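Local structure of PHOX (Pseudomonas fluorescens, 4A9V) at residues I87-Y91 with Q177-N181; T188-E193 with H246-I252; R264-G268 with L319-L324. The protein catalyses the hydrolysis of phosphate esters as an alkaline phosphatase, using a cofactor that combines an oxo-bridged pair of irons with calcium ions. All coordinates share one frame; numbering follows the deposited sequence.

Contact 1: I87-Y91 with Q177-N181. With FEO (mu-oxo-diiron), chain S.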
loop_
_atom_site.group_PDB
_atom_site.type_symbol
_atom_site.label_atom_id
_atom_site.label_comp_id
_atom_site.label_asym_id
_atom_site.label_seq_id
_atom_site.Cartn_x
_atom_site.Cartn_y
_atom_site.Cartn_z
ATOM N N ILE A 87 10.561 3.632 -3.096
ATOM C CA ILE A 87 9.742 2.560 -3.636
ATOM C C ILE A 87 9.743 1.397 -2.650
ATOM O O ILE A 87 10.794 0.876 -2.264
ATOM C CB ILE A 87 10.288 2.088 -4.995
ATOM C CG1 ILE A 87 10.315 3.234 -6.013
ATOM C CG2 ILE A 87 9.471 0.916 -5.508
ATOM C CD1 ILE A 87 11.385 3.085 -7.079
ATOM N N ASN A 88 8.552 0.986 -2.237
ATOM C CA ASN A 88 8.411 -0.131 -1.327
ATOM C C ASN A 88 8.740 -1.441 -2.013
ATOM O O ASN A 88 8.417 -1.632 -3.185
ATOM C CB ASN A 88 6.983 -0.224 -0.826
ATOM C CG ASN A 88 6.614 0.881 0.133
ATOM O OD1 ASN A 88 7.449 1.691 0.552
ATOM N ND2 ASN A 88 5.356 0.887 0.530
ATOM N N ASN A 89 9.223 -2.387 -1.213
ATOM C CA ASN A 89 9.455 -3.762 -1.630
ATOM C C ASN A 89 8.723 -4.671 -0.655
ATOM O O ASN A 89 9.103 -4.768 0.514
ATOM C CB ASN A 89 10.965 -4.039 -1.604
ATOM C CG ASN A 89 11.722 -3.167 -2.579
ATOM O OD1 ASN A 89 12.562 -2.355 -2.190
ATOM N ND2 ASN A 89 11.425 -3.331 -3.865
ATOM N N GLU A 90 7.602 -5.234 -1.087
ATOM C CA GLU A 90 6.645 -5.789 -0.132
ATOM C C GLU A 90 7.011 -7.188 0.364
ATOM O O GLU A 90 6.874 -7.484 1.546
ATOM C CB GLU A 90 5.237 -5.785 -0.717
ATOM C CG GLU A 90 4.181 -6.100 0.334
ATOM C CD GLU A 90 2.778 -6.191 -0.221
ATOM O OE1 GLU A 90 2.601 -6.817 -1.286
ATOM O OE2 GLU A 90 1.842 -5.697 0.458
ATOM N N TYR A 91 7.391 -8.079 -0.544
ATOM C CA TYR A 91 7.667 -9.464 -0.177
ATOM C C TYR A 91 8.478 -10.082 -1.297
ATOM O O TYR A 91 8.983 -9.360 -2.164
ATOM C CB TYR A 91 6.371 -10.241 0.145
ATOM C CG TYR A 91 5.456 -10.525 -1.026
ATOM C CD1 TYR A 91 4.646 -9.533 -1.566
ATOM C CD2 TYR A 91 5.308 -11.811 -1.512
ATOM C CE1 TYR A 91 3.737 -9.811 -2.569
ATOM C CE2 TYR A 91 4.412 -12.100 -2.524
ATOM C CZ TYR A 91 3.616 -11.098 -3.038
ATOM O OH TYR A 91 2.724 -11.350 -4.056
ATOM N N GLN A 177 7.374 -6.301 4.652
ATOM C CA GLN A 177 5.977 -6.368 4.223
ATOM C C GLN A 177 5.435 -4.954 3.993
ATOM O O GLN A 177 4.253 -4.660 4.184
ATOM C CB GLN A 177 5.121 -7.199 5.186
ATOM C CG GLN A 177 5.480 -8.682 5.176
ATOM C CD GLN A 177 4.955 -9.486 3.986
ATOM O OE1 GLN A 177 5.312 -10.657 3.833
ATOM N NE2 GLN A 177 3.986 -8.949 3.268
ATOM N N ASN A 178 6.275 -4.158 3.348
ATOM C CA ASN A 178 5.978 -2.770 3.004
ATOM C C ASN A 178 5.062 -2.683 1.796
ATOM O O ASN A 178 5.450 -3.032 0.682
ATOM C CB ASN A 178 7.265 -2.019 2.701
ATOM C CG ASN A 178 8.217 -2.063 3.853
ATOM O OD1 ASN A 178 8.818 -3.103 4.126
ATOM N ND2 ASN A 178 8.208 -1.000 4.648
ATOM N N CYS A 179 3.834 -2.246 2.047
ATOM C CA CYS A 179 2.758 -2.292 1.082
ATOM C C CYS A 179 2.732 -0.978 0.307
ATOM O O CYS A 179 3.427 -0.837 -0.698
ATOM C CB CYS A 179 1.452 -2.583 1.817
ATOM S SG CYS A 179 0.023 -2.703 0.745
ATOM N N ALA A 180 2.037 0.030 0.813
ATOM C CA ALA A 180 2.016 1.303 0.105
ATOM C C ALA A 180 2.452 2.461 1.015
ATOM O O ALA A 180 3.260 2.263 1.942
ATOM C CB ALA A 180 0.661 1.526 -0.571
ATOM N N ASN A 181 2.109 3.682 0.608
ATOM C CA ASN A 181 2.974 4.821 0.838
ATOM C C ASN A 181 2.206 6.072 1.235
ATOM O O ASN A 181 1.000 6.188 1.005
ATOM C CB ASN A 181 3.784 5.113 -0.435
ATOM C CG ASN A 181 2.903 5.494 -1.612
ATOM O OD1 ASN A 181 1.972 4.762 -1.976
ATOM N ND2 ASN A 181 3.134 6.676 -2.161
HETATM FE FE1 FEO S . -0.100 -5.093 0.195
HETATM FE FE2 FEO S . -3.494 -4.730 0.837
HETATM O O FEO S . -1.977 -4.985 -0.330
HETATM O O HOH W 1 2.353 -6.682 3.166
HETATM O O HOH W 2 0.237 -4.792 -1.917
HETATM O O HOH W 3 -0.539 -7.270 -0.272
#

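Contact 2: T188-E193 with H246-I252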
loop_
_atom_site.group_PDB
_atom_site.type_symbol
_atom_site.label_atom_id
_atom_site.label_comp_id
_atom_site.label_asym_id
_atom_site.label_seq_id
_atom_site.Cartn_x
_atom_site.Cartn_y
_atom_site.Cartn_z
ATOM N N THR A 188 9.282 14.132 3.417
ATOM C CA THR A 188 9.554 12.777 3.852
ATOM C C THR A 188 8.571 11.768 3.263
ATOM O O THR A 188 7.537 12.120 2.685
ATOM C CB THR A 188 9.580 12.651 5.383
ATOM O OG1 THR A 188 8.271 12.902 5.899
ATOM C CG2 THR A 188 10.603 13.608 6.004
ATOM N N TYR A 189 8.970 10.506 3.367
ATOM C CA TYR A 189 8.245 9.384 2.799
ATOM C C TYR A 189 7.686 8.536 3.937
ATOM O O TYR A 189 8.393 8.263 4.914
ATOM C CB TYR A 189 9.218 8.538 1.972
ATOM C CG TYR A 189 8.591 7.348 1.285
ATOM C CD1 TYR A 189 7.685 7.532 0.262
ATOM C CD2 TYR A 189 8.971 6.046 1.599
ATOM C CE1 TYR A 189 7.129 6.457 -0.406
ATOM C CE2 TYR A 189 8.421 4.959 0.933
ATOM C CZ TYR A 189 7.519 5.178 -0.086
ATOM O OH TYR A 189 6.961 4.138 -0.795
ATOM N N LEU A 190 6.434 8.110 3.807
ATOM C CA LEU A 190 5.850 7.149 4.733
ATOM C C LEU A 190 5.706 5.804 4.043
ATOM O O LEU A 190 5.194 5.720 2.920
ATOM C CB LEU A 190 4.475 7.631 5.211
ATOM C CG LEU A 190 4.431 9.026 5.848
ATOM C CD1 LEU A 190 3.021 9.362 6.314
ATOM C CD2 LEU A 190 5.429 9.177 6.986
ATOM N N THR A 191 6.207 4.769 4.705
ATOM C CA THR A 191 6.035 3.411 4.242
ATOM C C THR A 191 5.223 2.622 5.267
ATOM O O THR A 191 5.333 2.841 6.471
ATOM C CB THR A 191 7.386 2.727 3.928
ATOM O OG1 THR A 191 7.127 1.471 3.300
ATOM C CG2 THR A 191 8.221 2.493 5.173
ATOM N N CYS A 192 4.372 1.732 4.777
ATOM C CA CYS A 192 3.327 1.119 5.578
ATOM C C CYS A 192 3.550 -0.384 5.685
ATOM O O CYS A 192 3.602 -1.079 4.673
ATOM C CB CYS A 192 1.983 1.380 4.915
ATOM S SG CYS A 192 1.482 3.103 5.030
ATOM N N GLU A 193 3.667 -0.886 6.910
ATOM C CA GLU A 193 3.827 -2.316 7.166
ATOM C C GLU A 193 2.453 -2.968 7.220
ATOM O O GLU A 193 1.634 -2.624 8.070
ATOM C CB GLU A 193 4.573 -2.522 8.490
ATOM C CG GLU A 193 5.986 -1.973 8.442
ATOM C CD GLU A 193 6.685 -1.848 9.789
ATOM O OE1 GLU A 193 6.064 -2.038 10.860
ATOM O OE2 GLU A 193 7.903 -1.551 9.765
ATOM N N HIS A 246 6.263 -4.221 14.804
ATOM C CA HIS A 246 5.945 -4.147 13.384
ATOM C C HIS A 246 4.455 -3.969 13.238
ATOM O O HIS A 246 3.691 -4.179 14.191
ATOM C CB HIS A 246 6.425 -5.411 12.667
ATOM C CG HIS A 246 7.889 -5.673 12.853
ATOM N ND1 HIS A 246 8.837 -5.025 12.133
ATOM C CD2 HIS A 246 8.557 -6.385 13.841
ATOM C CE1 HIS A 246 10.050 -5.348 12.624
ATOM N NE2 HIS A 246 9.879 -6.166 13.674
ATOM N N GLY A 247 4.032 -3.522 12.057
ATOM C CA GLY A 247 2.658 -3.080 11.835
ATOM C C GLY A 247 2.467 -1.578 12.010
ATOM O O GLY A 247 1.374 -1.126 12.358
ATOM N N TRP A 248 3.509 -0.809 11.700
ATOM C CA TRP A 248 3.504 0.643 11.886
ATOM C C TRP A 248 3.740 1.357 10.582
ATOM O O TRP A 248 4.179 0.763 9.587
ATOM C CB TRP A 248 4.596 1.031 12.882
ATOM C CG TRP A 248 4.491 0.316 14.207
ATOM C CD1 TRP A 248 5.227 -0.781 14.634
ATOM C CD2 TRP A 248 3.597 0.639 15.320
ATOM N NE1 TRP A 248 4.854 -1.154 15.905
ATOM C CE2 TRP A 248 3.893 -0.316 16.376
ATOM C CE3 TRP A 248 2.630 1.610 15.543
ATOM C CZ2 TRP A 248 3.280 -0.247 17.611
ATOM C CZ3 TRP A 248 1.984 1.642 16.778
ATOM C CH2 TRP A 248 2.317 0.744 17.796
ATOM N N VAL A 249 3.426 2.645 10.579
ATOM C CA VAL A 249 3.866 3.569 9.548
ATOM C C VAL A 249 5.264 4.055 9.912
ATOM O O VAL A 249 5.523 4.447 11.048
ATOM C CB VAL A 249 2.899 4.757 9.445
ATOM C CG1 VAL A 249 3.363 5.725 8.370
ATOM C CG2 VAL A 249 1.495 4.263 9.134
ATOM N N VAL A 250 6.159 4.000 8.936
ATOM C CA VAL A 250 7.564 4.319 9.135
ATOM C C VAL A 250 7.935 5.517 8.262
ATOM O O VAL A 250 7.631 5.546 7.073
ATOM C CB VAL A 250 8.443 3.107 8.758
ATOM C CG1 VAL A 250 9.909 3.417 9.001
ATOM C CG2 VAL A 250 8.016 1.878 9.539
ATOM N N GLU A 251 8.554 6.527 8.866
ATOM C CA GLU A 251 8.912 7.760 8.180
ATOM C C GLU A 251 10.400 7.746 7.812
ATOM O O GLU A 251 11.270 7.460 8.648
ATOM C CB GLU A 251 8.588 8.964 9.067
ATOM C CG GLU A 251 8.779 10.298 8.365
ATOM C CD GLU A 251 8.271 11.498 9.148
ATOM O OE1 GLU A 251 7.928 11.344 10.340
ATOM O OE2 GLU A 251 8.312 12.616 8.593
ATOM N N ILE A 252 10.659 8.019 6.536
ATOM C CA ILE A 252 11.988 7.993 5.934
ATOM C C ILE A 252 12.281 9.345 5.289
ATOM O O ILE A 252 11.438 9.898 4.588
ATOM C CB ILE A 252 12.048 6.891 4.846
ATOM C CG1 ILE A 252 11.906 5.499 5.475
ATOM C CG2 ILE A 252 13.322 6.987 4.012
ATOM C CD1 ILE A 252 11.505 4.407 4.502
#

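Contact 3: R264-G268 with L319-L324. With EDO (1,2-ethanediol), chain H; EDO (1,2-ethanediol), chain M.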
loop_
_atom_site.group_PDB
_atom_site.type_symbol
_atom_site.label_atom_id
_atom_site.label_comp_id
_atom_site.label_asym_id
_atom_site.label_seq_id
_atom_site.Cartn_x
_atom_site.Cartn_y
_atom_site.Cartn_z
ATOM N N ARG A 264 6.350 5.415 13.576
ATOM C CA ARG A 264 5.544 6.479 14.161
ATOM C C ARG A 264 4.331 5.869 14.876
ATOM O O ARG A 264 3.264 5.687 14.288
ATOM C CB ARG A 264 5.107 7.466 13.076
ATOM C CG ARG A 264 6.268 8.212 12.439
ATOM C CD ARG A 264 6.978 9.120 13.432
ATOM N NE ARG A 264 8.022 9.916 12.795
ATOM C CZ ARG A 264 8.881 10.691 13.449
ATOM N NH1 ARG A 264 8.782 10.837 14.763
ATOM N NH2 ARG A 264 9.829 11.324 12.786
ATOM N N THR A 265 4.500 5.532 16.151
ATOM C CA THR A 265 3.480 4.771 16.860
ATOM C C THR A 265 2.176 5.540 17.107
ATOM O O THR A 265 1.141 4.915 17.334
ATOM C CB THR A 265 3.994 4.141 18.171
ATOM O OG1 THR A 265 4.346 5.163 19.116
ATOM C CG2 THR A 265 5.186 3.227 17.907
ATOM N N ALA A 266 2.196 6.870 17.032
ATOM C CA ALA A 266 0.960 7.633 17.187
ATOM C C ALA A 266 -0.064 7.315 16.101
ATOM O O ALA A 266 -1.249 7.587 16.274
ATOM C CB ALA A 266 1.235 9.128 17.227
ATOM N N LEU A 267 0.384 6.767 14.975
ATOM C CA LEU A 267 -0.510 6.453 13.862
ATOM C C LEU A 267 -1.109 5.047 13.972
ATOM O O LEU A 267 -1.949 4.670 13.156
ATOM C CB LEU A 267 0.208 6.635 12.518
ATOM C CG LEU A 267 0.268 8.065 11.971
ATOM C CD1 LEU A 267 0.979 9.031 12.914
ATOM C CD2 LEU A 267 0.935 8.071 10.601
ATOM N N GLY A 268 -0.778 4.327 15.043
ATOM C CA GLY A 268 -1.445 3.066 15.354
ATOM C C GLY A 268 -0.823 1.854 14.678
ATOM O O GLY A 268 -0.129 1.986 13.662
ATOM N N LEU A 319 4.491 13.806 13.590
ATOM C CA LEU A 319 3.693 12.585 13.606
ATOM C C LEU A 319 3.789 11.812 14.919
ATOM O O LEU A 319 3.234 10.720 15.023
ATOM C CB LEU A 319 4.071 11.680 12.435
ATOM C CG LEU A 319 3.846 12.273 11.038
ATOM C CD1 LEU A 319 4.215 11.251 9.970
ATOM C CD2 LEU A 319 2.416 12.765 10.861
ATOM N N ASP A 320 4.401 12.416 15.943
ATOM C CA ASP A 320 4.456 11.810 17.271
ATOM C C ASP A 320 3.350 12.281 18.212
ATOM O O ASP A 320 3.208 11.731 19.306
ATOM C CB ASP A 320 5.810 12.060 17.939
ATOM C CG ASP A 320 6.923 11.202 17.365
ATOM O OD1 ASP A 320 6.651 10.194 16.673
ATOM O OD2 ASP A 320 8.088 11.504 17.692
ATOM N N HIS A 321 2.605 13.309 17.817
ATOM C CA HIS A 321 1.626 13.928 18.707
ATOM C C HIS A 321 0.395 14.224 17.916
ATOM O O HIS A 321 0.472 14.789 16.828
ATOM C CB HIS A 321 2.180 15.225 19.299
ATOM C CG HIS A 321 3.520 15.067 19.961
ATOM N ND1 HIS A 321 3.663 14.498 21.172
ATOM C CD2 HIS A 321 4.802 15.320 19.488
ATOM C CE1 HIS A 321 4.971 14.431 21.479
ATOM N NE2 HIS A 321 5.668 14.918 20.440
ATOM N N GLY A 322 -0.757 13.869 18.474
ATOM C CA GLY A 322 -2.032 14.087 17.812
ATOM C C GLY A 322 -3.046 13.061 18.252
ATOM O O GLY A 322 -3.023 12.612 19.395
ATOM N N THR A 323 -4.050 12.864 17.410
ATOM C CA THR A 323 -5.186 12.027 17.745
ATOM C C THR A 323 -5.463 11.058 16.603
ATOM O O THR A 323 -5.554 11.467 15.447
ATOM C CB THR A 323 -6.448 12.869 17.996
ATOM O OG1 THR A 323 -6.140 13.938 18.899
ATOM C CG2 THR A 323 -7.550 12.012 18.583
ATOM N N LEU A 324 -5.622 9.784 16.959
ATOM C CA LEU A 324 -6.033 8.733 16.023
ATOM C C LEU A 324 -7.525 8.468 16.166
ATOM O O LEU A 324 -8.034 8.337 17.279
ATOM C CB LEU A 324 -5.233 7.457 16.300
ATOM C CG LEU A 324 -5.465 6.289 15.340
ATOM C CD1 LEU A 324 -4.976 6.614 13.938
ATOM C CD2 LEU A 324 -4.788 5.042 15.878
HETATM C C1 EDO H . -0.432 11.107 20.569
HETATM O O1 EDO H . -0.451 12.468 21.046
HETATM C C2 EDO H . -1.439 10.276 21.358
HETATM O O2 EDO H . -1.475 8.919 20.891
HETATM C C1 EDO M . 12.451 10.712 8.903
HETATM O O1 EDO M . 12.711 12.085 8.588
HETATM C C2 EDO M . 11.594 10.642 10.162
HETATM O O2 EDO M . 11.511 11.949 10.744
HETATM O O HOH W 4 4.459 8.575 16.239
#

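Contact 1: I87-Y91 with Q177-N181
Glu-90, just past the end of strand 82-89, and Cys-179, on strand 178-183 of another sheet of the beta-propeller, bind the same iron, FE1 of the mu-oxo-diiron cofactor. The glutamate runs out almost straight, with CG anti to its backbone N (chi1 -169°) and CD anti again. Glu-90 CB lies 3.1 Å from the carbonyl O of Asn-178, and CG passes the same oxygen. CD comes next to CA of Cys-179. At the tip the carboxylate divides its work: Glu-90 OE2 binds FE1 at 2.1 Å and lies near CB of Cys-179, whereas OE1 has a weak hydrogen bond to Gln-550. Cys-179 SG meets FE1 at 2.5 Å, and Glu-194, two waters and the bridging oxo atom complete the set around this iron. Water 1 accepts a hydrogen bond from Gln-177 NE2 and lies 2.9 Å from Glu-90 OE2, linking second shell to first. The amide of Asn-88 grips the backbone that carries the cysteine; its OD1 is taken by Tyr-189 and Thr-191, which helps fix the rotation of the group. Asn-88 ND2 donates to Cys-179 O at 2.9 Å, nearly straight (171°), and to Ala-180 O also at 2.9 Å, more bent; both oxygens lie in the amide plane, yet ND2 stands above each carbonyl plane.

Contact 2: T188-E193 with H246-I252
Glu-193 sets CG beside its backbone N (chi1 -64°) and extends from there (chi2 167°), which carries OE1 to the backbone amides of Gly-247 and Trp-248. The bond from Trp-248 N, 3.0 Å to OE1, is nearly straight and arrives from above the carboxylate plane; that from Gly-247 N is weak. One carboxylate oxygen thus gathers the turn that leads into strand 249-252, where the positive phi of Gly-247 calls for glycine. OE2 is held by Thr-175 and by a salt bridge to Lys-263. At the far end Glu-251 is also extended, its CG anti to the backbone N, and OE2 accepts a hydrogen bond from Thr-188 OG1 at 2.7 Å, on the anti side of the carboxylate; Trp-186 NE1 binds the same oxygen. Between these two clasps the strands pair antiparallel, as expected of adjacent strands in a propeller blade. Tyr-189 with Ile-252 and Thr-191 with Val-250 are hydrogen-bonded pairs, each with two backbone bonds; Leu-190 with Glu-251 and Cys-192 with Val-249 are non-hydrogen-bonded. Thr-191 CG2 lies alongside Val-250, 3.6 Å from its CB, and Ile-252 CD1 reaches the edge of the Tyr-189 ring, 4.2 Å from CD2. Leu-190 CD2 rests on the aliphatic part of Glu-251, 3.8 Å from CB. Strand 189-193 lies between 178-183 and 249-252, with 262-264 next; Thr-191 and Ile-252 pack on Val-119 of strand 118-127, Tyr-189 on strand 68-76, and Cys-192 and Val-249 on His-272.

Contact 3: R264-G268 with L319-L324
Arg-264 and Asp-320 form the charged part of this contact, a salt bridge in which Arg-264 NH1 donates to Asp-320 OD1 at 2.9 Å. The arginine chain is bent at chi2 (-65°), and the oxygen meets its guanidinium at the edge, near the plane. The carboxylate is turned 58° from that plane, and NH1 approaches OD1 from above the carboxylate plane. Both groups have further partners: Arg-264 NE is salt-bridged to Glu-251, NH2 bonds weakly to a 1,2-ethanediol, and Asp-320 OD2 takes Ser-152 OG. Replacing Arg-264 with a leucine would probably leave the carboxylates of Asp-320 and Glu-251 without the positive charge that lies between them.

The second kind of link is water 4, which accepts from Ala-266 N (2.9 Å) and donates to Leu-319 O and Asp-320 OD1, both of these at 2.8 Å, giving the aspartate oxygen a second donor.

What remains is van der Waals packing of aliphatic carbons on one another and on the backbone. Leu-319 CB touches two side chains, Arg-264 through CD at 4.0 Å and Leu-267 through CD1 at 4.1 Å, while Ala-266 CB sits 3.4 Å from Leu-319 O. Leu-324 spreads its two methyls over the end of the turn: CD1 comes within 3.7 Å of Leu-267 O, a buried oxygen with no polar partner in the model, and CD2 within 3.9 Å of Gly-268 CA. A side chain at Gly-268 would run into that second methyl. Backbone bonds from Leu-267 N to Arg-264 O and from Gly-268 N to Thr-265 O keep the turn tight.

Phe-301 of strand 296-303 packs on Ala-266, Leu-267 and Leu-319, so the turn leaving strand 262-264 is joined to the neighbouring sheet, where strand 322-329 pairs with 296-303.

How the contacts relate
Along the chain the contacts come in series, contact 1 closing before contact 2 opens and contact 2 before contact 3, and they lead outward from the cofactor. Contacts 1 and 2 have centres about 9 Å apart and touch; strands 178-183 and 189-193 are consecutive in sequence and neighbours in one six-stranded sheet. Contacts 2 and 3, about 12 Å apart between centres, touch where strand 249-252 pairs with 262-264. Contacts 1 and 3 do not touch, their centres lying about 20 Å apart. Metal-binding Cys-179 thus lies on one edge strand of the six-stranded sheet, and the turn of contact 3 meets the neighbouring sheet, which holds 322-329.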